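Local atomic coordinates of AA10A (PDB entry 5UIZ), a protein that is a copper-dependent lytic polysaccharide monooxygenase that probably cleaves cellulose chains by oxidation. Residues His137-Ser143 / Pro181-Ile185. Residues are numbered along the deposited sequence; the frame is centred on the assembly and turned at random.
Sequences HLYDQAS and PAQNI
Gln183 lies alongside the Asp140-Ser143 turn and covers part of it with its side chain. Its CG sits beside the backbone N (chi1 -68°), and the chain beyond runs straight to the turn, where NE2 donates to Gln141 O at 2.9 Å. That oxygen lies close to the amide plane of Gln183. On the way, CG passes Ser143 OG at 3.1 Å, and CB comes within 4.0 Å of Tyr139 CE1. An alanine in place of Gln183 would probably leave Gln141 O without this donor and open a gap beside Ser143 OG. Asn184 reaches diagonally across to His137, two residues before its partner Tyr139. The nearly straight bond from His137 NE2 to Asn184 OD1, 2.9 Å, uses a lone pair of the amide oxygen and lies in the imidazole plane. The ring and amide planes are 37° apart. The same OD1 lies at the edge of the Tyr139 ring, 3.5 Å from CD1. Leu138 and Ile185 form an antiparallel hydrogen-bonded pair, with both N-H...O bonds made. Their side chains turn to the face opposite that of Tyr139 and Asn184 and pack on Phe149 of strand 146-154. Asp140 N donates to Gln183 O at 2.7 Å and extends the pairing to the start of the turn. A water donates to Ala182 O and sits doubtfully close to Asp140 OD2. Asp140 OD2 also binds His144 N, and OD1 takes a weak bond from His37 N. His37 and His144 bind the copper ion. The two strands belong to the antiparallel sheet 38-42, 133-140, 184-190 of the LPMO beta-sandwich, and the type I turn Asp140-Ser143 leads straight to His144 of the copper histidine brace.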
ATOM      1  N   HIS A 137      -6.985   2.406   8.582  1.00 21.51           N
ATOM      2  CA  HIS A 137      -7.320   3.830   8.636  1.00 18.95           C
ATOM      3  C   HIS A 137      -6.772   4.538   7.359  1.00 17.99           C
ATOM      4  O   HIS A 137      -5.550   4.602   7.094  1.00 14.94           O
ATOM      5  CB  HIS A 137      -6.763   4.401   9.935  1.00 17.97           C
ATOM      6  CG  HIS A 137      -6.830   5.870  10.027  1.00 17.01           C
ATOM      7  ND1 HIS A 137      -5.985   6.585  10.839  1.00 16.41           N
ATOM      8  CD2 HIS A 137      -7.629   6.772   9.402  1.00 16.89           C
ATOM      9  CE1 HIS A 137      -6.274   7.867  10.723  1.00 17.14           C
ATOM     10  NE2 HIS A 137      -7.243   8.011   9.831  1.00 17.34           N
ATOM     11  N   LEU A 138      -7.708   5.037   6.587  1.00 16.74           N
ATOM     12  CA  LEU A 138      -7.451   5.731   5.369  1.00 17.04           C
ATOM     13  C   LEU A 138      -7.642   7.192   5.679  1.00 17.22           C
ATOM     14  O   LEU A 138      -8.563   7.576   6.413  1.00 14.43           O
ATOM     15  CB  LEU A 138      -8.460   5.293   4.282  1.00 20.05           C
ATOM     16  CG  LEU A 138      -8.103   5.890   2.899  1.00 23.55           C
ATOM     17  CD1 LEU A 138      -7.309   4.836   2.133  1.00 25.95           C
ATOM     18  CD2 LEU A 138      -9.251   6.402   2.054  1.00 24.70           C
ATOM     19  N   TYR A 139      -6.762   8.021   5.129  1.00 18.09           N
ATOM     20  CA  TYR A 139      -6.924   9.442   5.156  1.00 19.19           C
ATOM     21  C   TYR A 139      -7.029   9.881   3.720  1.00 20.92           C
ATOM     22  O   TYR A 139      -6.181   9.548   2.920  1.00 17.34           O
ATOM     23  CB  TYR A 139      -5.737  10.117   5.812  1.00 19.49           C
ATOM     24  CG  TYR A 139      -5.801  11.621   5.870  1.00 21.14           C
ATOM     25  CD1 TYR A 139      -6.725  12.260   6.667  1.00 22.68           C
ATOM     26  CD2 TYR A 139      -4.867  12.422   5.210  1.00 26.34           C
ATOM     27  CE1 TYR A 139      -6.789  13.641   6.752  1.00 23.92           C
ATOM     28  CE2 TYR A 139      -4.888  13.817   5.342  1.00 26.68           C
ATOM     29  CZ  TYR A 139      -5.875  14.411   6.113  1.00 26.03           C
ATOM     30  OH  TYR A 139      -5.944  15.805   6.215  1.00 27.71           O
ATOM     31  N   ASP A 140      -8.041  10.676   3.426  1.00 21.42           N
ATOM     32  CA  ASP A 140      -8.242  11.217   2.094  1.00 24.64           C
ATOM     33  C   ASP A 140      -8.502  12.701   2.241  1.00 26.14           C
ATOM     34  O   ASP A 140      -9.585  13.082   2.674  1.00 24.50           O
ATOM     35  CB  ASP A 140      -9.470  10.535   1.478  1.00 25.22           C
ATOM     36  CG  ASP A 140      -9.931  11.223   0.169  1.00 25.69           C
ATOM     37  OD1 ASP A 140      -9.136  11.976  -0.436  1.00 28.32           O
ATOM     38  OD2 ASP A 140     -11.100  11.031  -0.206  1.00 23.34           O
ATOM     39  N   GLN A 141      -7.545  13.543   1.862  0.60 28.79           N
ATOM     40  CA  GLN A 141      -7.693  15.004   2.069  0.60 32.20           C
ATOM     41  C   GLN A 141      -8.821  15.619   1.242  0.60 29.13           C
ATOM     42  O   GLN A 141      -9.456  16.561   1.686  0.60 30.61           O
ATOM     43  CB  GLN A 141      -6.365  15.749   1.811  0.60 38.25           C
ATOM     44  CG  GLN A 141      -6.136  17.033   2.638  0.60 41.74           C
ATOM     45  CD  GLN A 141      -6.678  18.302   2.008  0.60 42.92           C
ATOM     46  OE1 GLN A 141      -6.975  18.350   0.808  0.60 44.40           O
ATOM     47  NE2 GLN A 141      -6.792  19.349   2.817  0.60 41.23           N
ATOM     48  N   ALA A 142      -9.104  15.057   0.078  1.00 25.05           N
ATOM     49  CA  ALA A 142     -10.160  15.559  -0.769  1.00 25.12           C
ATOM     50  C   ALA A 142     -11.567  15.083  -0.427  1.00 25.07           C
ATOM     51  O   ALA A 142     -12.528  15.561  -1.050  1.00 28.01           O
ATOM     52  CB  ALA A 142      -9.842  15.190  -2.215  1.00 26.82           C
ATOM     53  N   SER A 143     -11.727  14.160   0.529  1.00 24.32           N
ATOM     54  CA  SER A 143     -13.046  13.631   0.877  1.00 27.18           C
ATOM     55  C   SER A 143     -13.816  13.164  -0.360  1.00 26.35           C
ATOM     56  O   SER A 143     -14.912  13.578  -0.593  1.00 29.30           O
ATOM     57  CB  SER A 143     -13.878  14.709   1.619  1.00 28.91           C
ATOM     58  OG  SER A 143     -13.119  15.205   2.679  1.00 32.36           O
ATOM     59  N   PRO A 181     -18.233  10.704   1.579  1.00 20.97           N
ATOM     60  CA  PRO A 181     -17.119  11.609   1.663  1.00 22.44           C
ATOM     61  C   PRO A 181     -16.761  11.928   3.106  1.00 23.58           C
ATOM     62  O   PRO A 181     -17.633  12.227   3.903  1.00 25.00           O
ATOM     63  CB  PRO A 181     -17.642  12.861   0.961  1.00 24.71           C
ATOM     64  CG  PRO A 181     -18.717  12.387   0.084  1.00 22.89           C
ATOM     65  CD  PRO A 181     -19.325  11.240   0.755  1.00 23.03           C
ATOM     66  N   ALA A 182     -15.489  11.793   3.429  1.00 23.35           N
ATOM     67  CA  ALA A 182     -14.959  11.976   4.765  1.00 22.68           C
ATOM     68  C   ALA A 182     -13.445  12.001   4.624  1.00 23.91           C
ATOM     69  O   ALA A 182     -12.886  11.337   3.721  1.00 23.85           O
ATOM     70  CB  ALA A 182     -15.341  10.840   5.642  1.00 22.82           C
ATOM     71  N   GLN A 183     -12.769  12.742   5.484  1.00 21.25           N
ATOM     72  CA  GLN A 183     -11.317  12.755   5.420  1.00 22.19           C
ATOM     73  C   GLN A 183     -10.685  11.537   6.058  1.00 20.55           C
ATOM     74  O   GLN A 183      -9.592  11.125   5.652  1.00 19.72           O
ATOM     75  CB  GLN A 183     -10.736  14.076   5.963  1.00 25.38           C
ATOM     76  CG  GLN A 183     -11.106  15.215   5.027  1.00 29.23           C
ATOM     77  CD  GLN A 183     -10.497  16.555   5.417  1.00 33.03           C
ATOM     78  OE1 GLN A 183     -10.673  17.015   6.541  1.00 34.28           O
ATOM     79  NE2 GLN A 183      -9.822  17.209   4.464  1.00 33.72           N
ATOM     80  N   ASN A 184     -11.357  10.962   7.040  1.00 17.78           N
ATOM     81  CA  ASN A 184     -10.906   9.771   7.691  1.00 17.79           C
ATOM     82  C   ASN A 184     -11.930   8.667   7.569  1.00 19.00           C
ATOM     83  O   ASN A 184     -13.101   8.848   7.886  1.00 19.80           O
ATOM     84  CB  ASN A 184     -10.624  10.050   9.156  1.00 18.62           C
ATOM     85  CG  ASN A 184      -9.483  11.018   9.339  1.00 19.02           C
ATOM     86  OD1 ASN A 184      -8.278  10.630   9.385  1.00 18.45           O
ATOM     87  ND2 ASN A 184      -9.840  12.291   9.332  1.00 17.09           N
ATOM     88  N   ILE A 185     -11.485   7.510   7.107  1.00 21.08           N
ATOM     89  CA  ILE A 185     -12.331   6.325   6.955  1.00 21.52           C
ATOM     90  C   ILE A 185     -11.593   5.219   7.631  1.00 22.34           C
ATOM     91  O   ILE A 185     -10.369   5.076   7.461  1.00 21.56           O
ATOM     92  CB  ILE A 185     -12.557   5.979   5.505  1.00 22.62           C
ATOM     93  CG1 ILE A 185     -13.424   7.072   4.834  1.00 24.45           C
ATOM     94  CG2 ILE A 185     -13.262   4.634   5.384  1.00 24.59           C
ATOM     95  CD1 ILE A 185     -13.646   6.939   3.319  1.00 23.18           C
TER
HETATM   96  O   HOH W   1     -12.728   9.960   1.211  0.99 28.39           O